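Local atomic coordinates of putative ketosteroid isomerase (Parabacteroides distasonis ATCC 8503, PDB entry 3KE7), a protein that is a putative ketosteroid isomerase of unproven activity, whose SnoaL-like, NTF2-type fold forms a pocket that holds bicine in the crystal. Residues T109-R114 against I122-W127; V103-C108 against S128-L133. One frame throughout, in Å; residues are numbered along the deposited sequence.

Contact 1. Residues T109-R114 against I122-W127. With BCN (bicine), chain F.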
loop_
_atom_site.group_PDB
_atom_site.type_symbol
_atom_site.label_atom_id
_atom_site.label_comp_id
_atom_site.label_asym_id
_atom_site.label_seq_id
_atom_site.Cartn_x
_atom_site.Cartn_y
_atom_site.Cartn_z
ATOM N N THR B 109 -0.076 4.663 2.418
ATOM C CA THR B 109 0.075 3.307 2.872
ATOM C C THR B 109 1.558 3.037 3.118
ATOM O O THR B 109 2.375 3.161 2.182
ATOM C CB THR B 109 -0.417 2.308 1.856
ATOM O OG1 THR B 109 -1.766 2.604 1.518
ATOM C CG2 THR B 109 -0.293 0.847 2.386
ATOM N N GLU B 110 1.907 2.611 4.313
ATOM C CA GLU B 110 3.239 2.150 4.643
ATOM C C GLU B 110 3.122 0.681 5.038
ATOM O O GLU B 110 2.173 0.306 5.773
ATOM C CB GLU B 110 3.851 2.911 5.842
ATOM C CG GLU B 110 3.916 4.375 5.728
ATOM C CD GLU B 110 5.090 4.858 4.910
ATOM O OE1 GLU B 110 5.678 4.038 4.189
ATOM O OE2 GLU B 110 5.442 6.082 5.002
ATOM N N VAL B 111 4.026 -0.164 4.549
ATOM C CA VAL B 111 4.114 -1.526 5.049
ATOM C C VAL B 111 5.469 -1.647 5.773
ATOM O O VAL B 111 6.503 -1.431 5.178
ATOM C CB VAL B 111 4.025 -2.561 3.972
ATOM C CG1 VAL B 111 4.090 -3.957 4.623
ATOM C CG2 VAL B 111 2.702 -2.412 3.173
ATOM N N TYR B 112 5.419 -1.994 7.075
ATOM C CA TYR B 112 6.578 -2.227 7.914
ATOM C C TYR B 112 6.735 -3.722 8.163
ATOM O O TYR B 112 5.731 -4.454 8.298
ATOM C CB TYR B 112 6.398 -1.565 9.297
ATOM C CG TYR B 112 6.564 -0.056 9.376
ATOM C CD1 TYR B 112 5.589 0.797 8.921
ATOM C CD2 TYR B 112 7.687 0.495 9.976
ATOM C CE1 TYR B 112 5.684 2.159 9.081
ATOM C CE2 TYR B 112 7.829 1.860 10.104
ATOM C CZ TYR B 112 6.820 2.691 9.650
ATOM O OH TYR B 112 6.940 4.073 9.819
ATOM N N ARG B 113 7.977 -4.183 8.182
ATOM C CA ARG B 113 8.318 -5.552 8.428
ATOM C C ARG B 113 9.273 -5.613 9.587
ATOM O O ARG B 113 10.245 -4.854 9.617
ATOM C CB ARG B 113 8.955 -6.208 7.181
ATOM C CG ARG B 113 9.380 -7.705 7.383
ATOM C CD ARG B 113 9.977 -8.335 6.133
ATOM N NE ARG B 113 11.154 -7.592 5.738
ATOM C CZ ARG B 113 11.544 -7.339 4.474
ATOM N NH1 ARG B 113 10.863 -7.795 3.415
ATOM N NH2 ARG B 113 12.623 -6.587 4.260
ATOM N N ARG B 114 8.996 -6.510 10.527
ATOM C CA ARG B 114 9.845 -6.688 11.682
ATOM C C ARG B 114 10.984 -7.606 11.270
ATOM O O ARG B 114 10.733 -8.725 10.827
ATOM C CB ARG B 114 9.043 -7.293 12.840
ATOM C CG ARG B 114 9.883 -7.394 14.152
ATOM C CD ARG B 114 9.027 -7.893 15.311
ATOM N NE ARG B 114 8.467 -9.184 14.968
ATOM C CZ ARG B 114 7.250 -9.614 15.304
ATOM N NH1 ARG B 114 6.423 -8.869 16.058
ATOM N NH2 ARG B 114 6.853 -10.805 14.872
ATOM N N ILE B 122 10.465 -0.119 6.918
ATOM C CA ILE B 122 9.531 0.088 5.835
ATOM C C ILE B 122 10.002 -0.699 4.585
ATOM O O ILE B 122 11.133 -0.559 4.115
ATOM C CB ILE B 122 9.382 1.584 5.493
ATOM C CG1 ILE B 122 8.742 2.315 6.671
ATOM C CG2 ILE B 122 8.540 1.787 4.219
ATOM C CD1 ILE B 122 8.756 3.842 6.515
ATOM N N ILE B 123 9.087 -1.526 4.068
ATOM C CA ILE B 123 9.301 -2.272 2.852
ATOM C C ILE B 123 8.439 -1.755 1.692
ATOM O O ILE B 123 8.699 -2.087 0.558
ATOM C CB ILE B 123 9.116 -3.786 3.008
ATOM C CG1 ILE B 123 7.688 -4.167 3.303
ATOM C CG2 ILE B 123 10.023 -4.261 4.157
ATOM C CD1 ILE B 123 7.422 -5.687 3.120
ATOM N N GLN B 124 7.466 -0.920 1.970
ATOM C CA GLN B 124 6.649 -0.328 0.911
ATOM C C GLN B 124 6.057 0.974 1.373
ATOM O O GLN B 124 5.529 1.061 2.478
ATOM C CB GLN B 124 5.513 -1.287 0.500
ATOM C CG GLN B 124 4.731 -0.860 -0.735
ATOM C CD GLN B 124 3.679 0.230 -0.568
ATOM O OE1 GLN B 124 3.272 0.788 -1.560
ATOM N NE2 GLN B 124 3.229 0.522 0.705
ATOM N N THR B 125 6.081 1.976 0.492
ATOM C CA THR B 125 5.517 3.292 0.764
ATOM C C THR B 125 4.725 3.714 -0.461
ATOM O O THR B 125 5.218 3.621 -1.610
ATOM C CB THR B 125 6.619 4.339 1.004
ATOM O OG1 THR B 125 7.367 3.966 2.164
ATOM C CG2 THR B 125 6.041 5.711 1.109
ATOM N N HIS B 126 3.500 4.166 -0.240
ATOM C CA HIS B 126 2.658 4.713 -1.300
ATOM C C HIS B 126 2.028 6.000 -0.798
ATOM O O HIS B 126 1.152 5.980 0.061
ATOM C CB HIS B 126 1.559 3.709 -1.713
ATOM C CG HIS B 126 0.869 4.027 -3.022
ATOM N ND1 HIS B 126 0.388 3.023 -3.854
ATOM C CD2 HIS B 126 0.503 5.206 -3.598
ATOM C CE1 HIS B 126 -0.231 3.594 -4.888
ATOM N NE2 HIS B 126 -0.122 4.904 -4.790
ATOM N N TRP B 127 2.513 7.140 -1.332
ATOM C CA TRP B 127 1.966 8.444 -1.063
ATOM C C TRP B 127 1.146 8.877 -2.262
ATOM O O TRP B 127 1.620 8.760 -3.404
ATOM C CB TRP B 127 3.076 9.498 -0.869
ATOM C CG TRP B 127 3.820 9.400 0.414
ATOM C CD1 TRP B 127 5.024 8.861 0.624
ATOM C CD2 TRP B 127 3.350 9.861 1.688
ATOM N NE1 TRP B 127 5.367 8.971 1.953
ATOM C CE2 TRP B 127 4.356 9.602 2.625
ATOM C CE3 TRP B 127 2.212 10.538 2.101
ATOM C CZ2 TRP B 127 4.217 9.921 3.979
ATOM C CZ3 TRP B 127 2.079 10.907 3.440
ATOM C CH2 TRP B 127 3.072 10.570 4.371
HETATM N N1 BCN F . 6.041 13.568 1.904
HETATM C C1 BCN F . 6.554 13.495 0.529
HETATM C C2 BCN F . 6.659 14.905 -0.079
HETATM O O21 BCN F . 6.885 15.046 -1.300
HETATM O O22 BCN F . 6.510 15.890 0.676
HETATM C C3 BCN F . 6.643 12.521 2.747
HETATM C C4 BCN F . 8.024 12.955 3.239
HETATM O O4 BCN F . 7.855 14.274 3.782
HETATM C C5 BCN F . 4.600 13.388 1.852
HETATM C C6 BCN F . 3.965 13.945 3.100
HETATM O O6 BCN F . 4.480 15.276 3.373
HETATM O O HOH W 1 7.242 7.640 3.707
#

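Contact 2. Residues V103-C108 against S128-L133. With BCN (bicine), chain F.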
loop_
_atom_site.group_PDB
_atom_site.type_symbol
_atom_site.label_atom_id
_atom_site.label_comp_id
_atom_site.label_asym_id
_atom_site.label_seq_id
_atom_site.Cartn_x
_atom_site.Cartn_y
_atom_site.Cartn_z
ATOM N N VAL B 103 -1.796 23.914 2.219
ATOM C CA VAL B 103 -2.004 22.589 2.796
ATOM C C VAL B 103 -2.058 21.542 1.714
ATOM O O VAL B 103 -2.811 21.680 0.735
ATOM C CB VAL B 103 -3.320 22.516 3.553
ATOM C CG1 VAL B 103 -3.428 21.165 4.284
ATOM C CG2 VAL B 103 -3.429 23.676 4.499
ATOM N N ILE B 104 -1.283 20.470 1.890
ATOM C CA ILE B 104 -1.373 19.359 0.979
ATOM C C ILE B 104 -2.054 18.211 1.730
ATOM O O ILE B 104 -1.677 17.872 2.847
ATOM C CB ILE B 104 -0.011 18.873 0.426
ATOM C CG1 ILE B 104 0.750 19.999 -0.259
ATOM C CG2 ILE B 104 -0.250 17.705 -0.597
ATOM C CD1 ILE B 104 2.128 19.556 -0.792
ATOM N N LYS B 105 -3.106 17.676 1.121
ATOM C CA LYS B 105 -3.827 16.522 1.681
ATOM C C LYS B 105 -3.342 15.240 0.989
ATOM O O LYS B 105 -3.395 15.133 -0.233
ATOM C CB LYS B 105 -5.354 16.701 1.514
ATOM C CG LYS B 105 -5.959 17.944 2.198
ATOM C CD LYS B 105 -7.444 18.029 1.916
ATOM C CE LYS B 105 -8.198 16.936 2.690
ATOM N NZ LYS B 105 -8.146 17.148 4.168
ATOM N N TRP B 106 -2.919 14.279 1.810
ATOM C CA TRP B 106 -2.320 13.047 1.348
ATOM C C TRP B 106 -3.066 11.800 1.830
ATOM O O TRP B 106 -3.671 11.793 2.873
ATOM C CB TRP B 106 -0.898 12.912 1.918
ATOM C CG TRP B 106 0.101 13.947 1.526
ATOM C CD1 TRP B 106 0.407 15.093 2.220
ATOM C CD2 TRP B 106 0.974 13.919 0.393
ATOM N NE1 TRP B 106 1.412 15.781 1.583
ATOM C CE2 TRP B 106 1.792 15.075 0.467
ATOM C CE3 TRP B 106 1.182 13.015 -0.655
ATOM C CZ2 TRP B 106 2.771 15.363 -0.488
ATOM C CZ3 TRP B 106 2.157 13.313 -1.603
ATOM C CH2 TRP B 106 2.938 14.473 -1.505
ATOM N N ASN B 107 -2.966 10.772 0.993
ATOM C CA ASN B 107 -3.250 9.370 1.308
ATOM C C ASN B 107 -1.874 8.689 1.496
ATOM O O ASN B 107 -0.923 8.978 0.757
ATOM C CB ASN B 107 -3.894 8.687 0.111
ATOM C CG ASN B 107 -5.177 9.323 -0.332
ATOM O OD1 ASN B 107 -6.122 9.474 0.455
ATOM N ND2 ASN B 107 -5.260 9.640 -1.634
ATOM N N CYS B 108 -1.788 7.762 2.434
ATOM C CA CYS B 108 -0.565 7.011 2.633
ATOM C C CYS B 108 -0.786 5.574 3.080
ATOM O O CYS B 108 -1.552 5.324 4.034
ATOM C CB CYS B 108 0.337 7.709 3.645
ATOM S SG CYS B 108 2.001 6.954 3.797
ATOM N N SER B 128 -0.074 9.369 -2.043
ATOM C CA SER B 128 -0.833 9.961 -3.150
ATOM C C SER B 128 -1.553 11.200 -2.652
ATOM O O SER B 128 -1.807 11.352 -1.440
ATOM C CB SER B 128 -1.781 8.935 -3.801
ATOM O OG SER B 128 -2.838 8.537 -2.957
ATOM N N TYR B 129 -1.936 12.083 -3.590
ATOM C CA TYR B 129 -2.750 13.235 -3.220
ATOM C C TYR B 129 -4.187 12.819 -3.021
ATOM O O TYR B 129 -4.693 11.972 -3.707
ATOM C CB TYR B 129 -2.738 14.292 -4.311
ATOM C CG TYR B 129 -1.390 14.867 -4.632
ATOM C CD1 TYR B 129 -0.597 15.400 -3.649
ATOM C CD2 TYR B 129 -0.966 14.974 -5.966
ATOM C CE1 TYR B 129 0.639 16.007 -3.961
ATOM C CE2 TYR B 129 0.269 15.581 -6.281
ATOM C CZ TYR B 129 1.052 16.050 -5.261
ATOM O OH TYR B 129 2.255 16.671 -5.549
ATOM N N VAL B 130 -4.852 13.506 -2.099
ATOM C CA VAL B 130 -6.287 13.350 -1.908
ATOM C C VAL B 130 -6.990 14.112 -3.025
ATOM O O VAL B 130 -6.780 15.333 -3.192
ATOM C CB VAL B 130 -6.761 13.906 -0.556
ATOM C CG1 VAL B 130 -8.308 14.024 -0.476
ATOM C CG2 VAL B 130 -6.241 13.040 0.630
ATOM N N LYS B 131 -7.823 13.406 -3.796
ATOM C CA LYS B 131 -8.676 14.018 -4.818
ATOM C C LYS B 131 -7.934 15.052 -5.665
ATOM O O LYS B 131 -8.361 16.233 -5.744
ATOM C CB LYS B 131 -9.890 14.654 -4.122
ATOM C CG LYS B 131 -10.748 13.609 -3.449
ATOM C CD LYS B 131 -11.913 14.218 -2.639
ATOM C CE LYS B 131 -13.001 14.670 -3.519
ATOM N NZ LYS B 131 -14.191 15.102 -2.713
ATOM N N PRO B 132 -6.846 14.634 -6.332
ATOM C CA PRO B 132 -6.035 15.585 -7.087
ATOM C C PRO B 132 -6.781 16.215 -8.240
ATOM O O PRO B 132 -6.449 17.366 -8.603
ATOM C CB PRO B 132 -4.871 14.732 -7.615
ATOM C CG PRO B 132 -5.381 13.322 -7.587
ATOM C CD PRO B 132 -6.282 13.277 -6.389
ATOM N N LEU B 133 -7.738 15.483 -8.830
ATOM C CA LEU B 133 -8.542 16.003 -9.939
ATOM C C LEU B 133 -9.934 16.419 -9.444
ATOM O O LEU B 133 -10.962 16.070 -10.051
ATOM C CB LEU B 133 -8.616 14.986 -11.082
ATOM C CG LEU B 133 -7.241 14.474 -11.548
ATOM C CD1 LEU B 133 -7.393 13.624 -12.803
ATOM C CD2 LEU B 133 -6.241 15.588 -11.781
HETATM N N1 BCN F . 6.041 13.568 1.904
HETATM C C1 BCN F . 6.554 13.495 0.529
HETATM C C2 BCN F . 6.659 14.905 -0.079
HETATM O O21 BCN F . 6.885 15.046 -1.300
HETATM O O22 BCN F . 6.510 15.890 0.676
HETATM C C3 BCN F . 6.643 12.521 2.747
HETATM C C4 BCN F . 8.024 12.955 3.239
HETATM O O4 BCN F . 7.855 14.274 3.782
HETATM C C5 BCN F . 4.600 13.388 1.852
HETATM C C6 BCN F . 3.965 13.945 3.100
HETATM O O6 BCN F . 4.480 15.276 3.373
HETATM O O HOH W 2 -7.941 10.481 -2.826
#

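Contact 1. Residues T109-R114 against I122-W127
Glu110 and Thr125 face each other as a non-hydrogen-bonded pair of the antiparallel hairpin formed by strands 102-114 and 120-129, part of the curved sheet of the NTF2-like fold. Their side chains run side by side, and Thr125 OG1 donates to the syn lone pair of Glu110 OE1 at 2.6 Å. CG of Glu110 lies anti to its carbonyl carbon (chi1 -56°), and the bend at chi2 brings CD toward Thr125. The other oxygen, Glu110 OE2, accepts from a water that in turn accepts from Trp127 NE1, lying in the plane of the indole at its edge.

On the same face of the sheet Ile122 CG1 sits over the Tyr112 ring, 3.6 Å from its centroid, a CH-pi contact; Tyr112 OH is hydrogen-bonded to Glu23 of helix 15-28. A classic beta bulge shifts the register here: Ile123 and Gln124 both oppose Val111, whose O accepts a firm bond from Ile123 N (2.8 Å) and a weak one from Gln124 N (3.4 Å).

On the other face, Gln124 NE2 makes a weak bond to Thr109 O, while its OE1 is hydrogen-bonded to Thr109 of the second subunit. From the bulge itself, Ile123 CG2 lies over the centre of the Arg113 guanidinium, 3.4 Å from Arg113 CZ, and the NH2 of that group forms salt bridges with Asp40 and Asp42.

Contact 2. Residues V103-C108 against S128-L133
Asn107 and Ser128 form an antiparallel hydrogen-bonded pair where the first half of strand 102-114 meets the end of strand 120-129. Asn107 N donates to Ser128 O at 2.8 Å and Ser128 N to Asn107 O at 3.0 Å, both nearly straight. The neighbouring pair, Trp106 with Tyr129, is non-hydrogen-bonded, with diverging side chains. One further bond, from Val130 N to Lys105 O (2.9 Å), holds the chain as it leaves the strand; its donor stands 40° out of the carbonyl plane.

The Trp106 indole is sandwiched between Ile104 CG2 and Tyr129 CD1, toward the rim of one face, and bicine on the other. Trp106 CH2 is 3.7 Å from Tyr129 CE1, the two rings inclined at 37°, and bicine C6 is 3.5 Å from Trp106 NE1. Trp106 CG is anti to the carbonyl carbon (chi1 -62°), which sets the root from which the indole reaches the ligand.

On the Asn107 side, Val130 CG2 packs 3.6 Å from Asn107 OD1, an oxygen that accepts from Asn94 ND2. Asn107 ND2 donates to a water that also accepts from Lys131 N, linking strand to tail. Ser128 OG is hydrogen-bonded to His126 of the second subunit.

An alanine in place of Trp106 would probably leave bicine without this aromatic wall and Tyr129 CE1 without its indole neighbour. The nearest bicine atoms are carbons C5 and C6, with O6 3.6 Å from Trp106 NE1, which is consistent with a wall that meets the ligand mainly by van der Waals packing.

Contacts 1 and 2 are successive parts of one hairpin, their centres about 18 Å apart, with 109-114/122-127 nested inside the loop closed by 103-108/128-133. They meet at the bicine pocket, to which contact 1 contributes Trp127 and contact 2 Trp106. These indoles pack edge-to-face, with Trp127 CE3 3.8 Å from Trp106 CE3, and Trp127 CZ3 lies 3.6 Å from Cys108 CB. Bicine touches both: its C6 is 3.6 Å from Trp127 CZ3. Leu69, Pro71, Leu95 and Ser97 complete the site. Both contacts also reach the second subunit, so the same two strands serve ligand pocket and dimer interface.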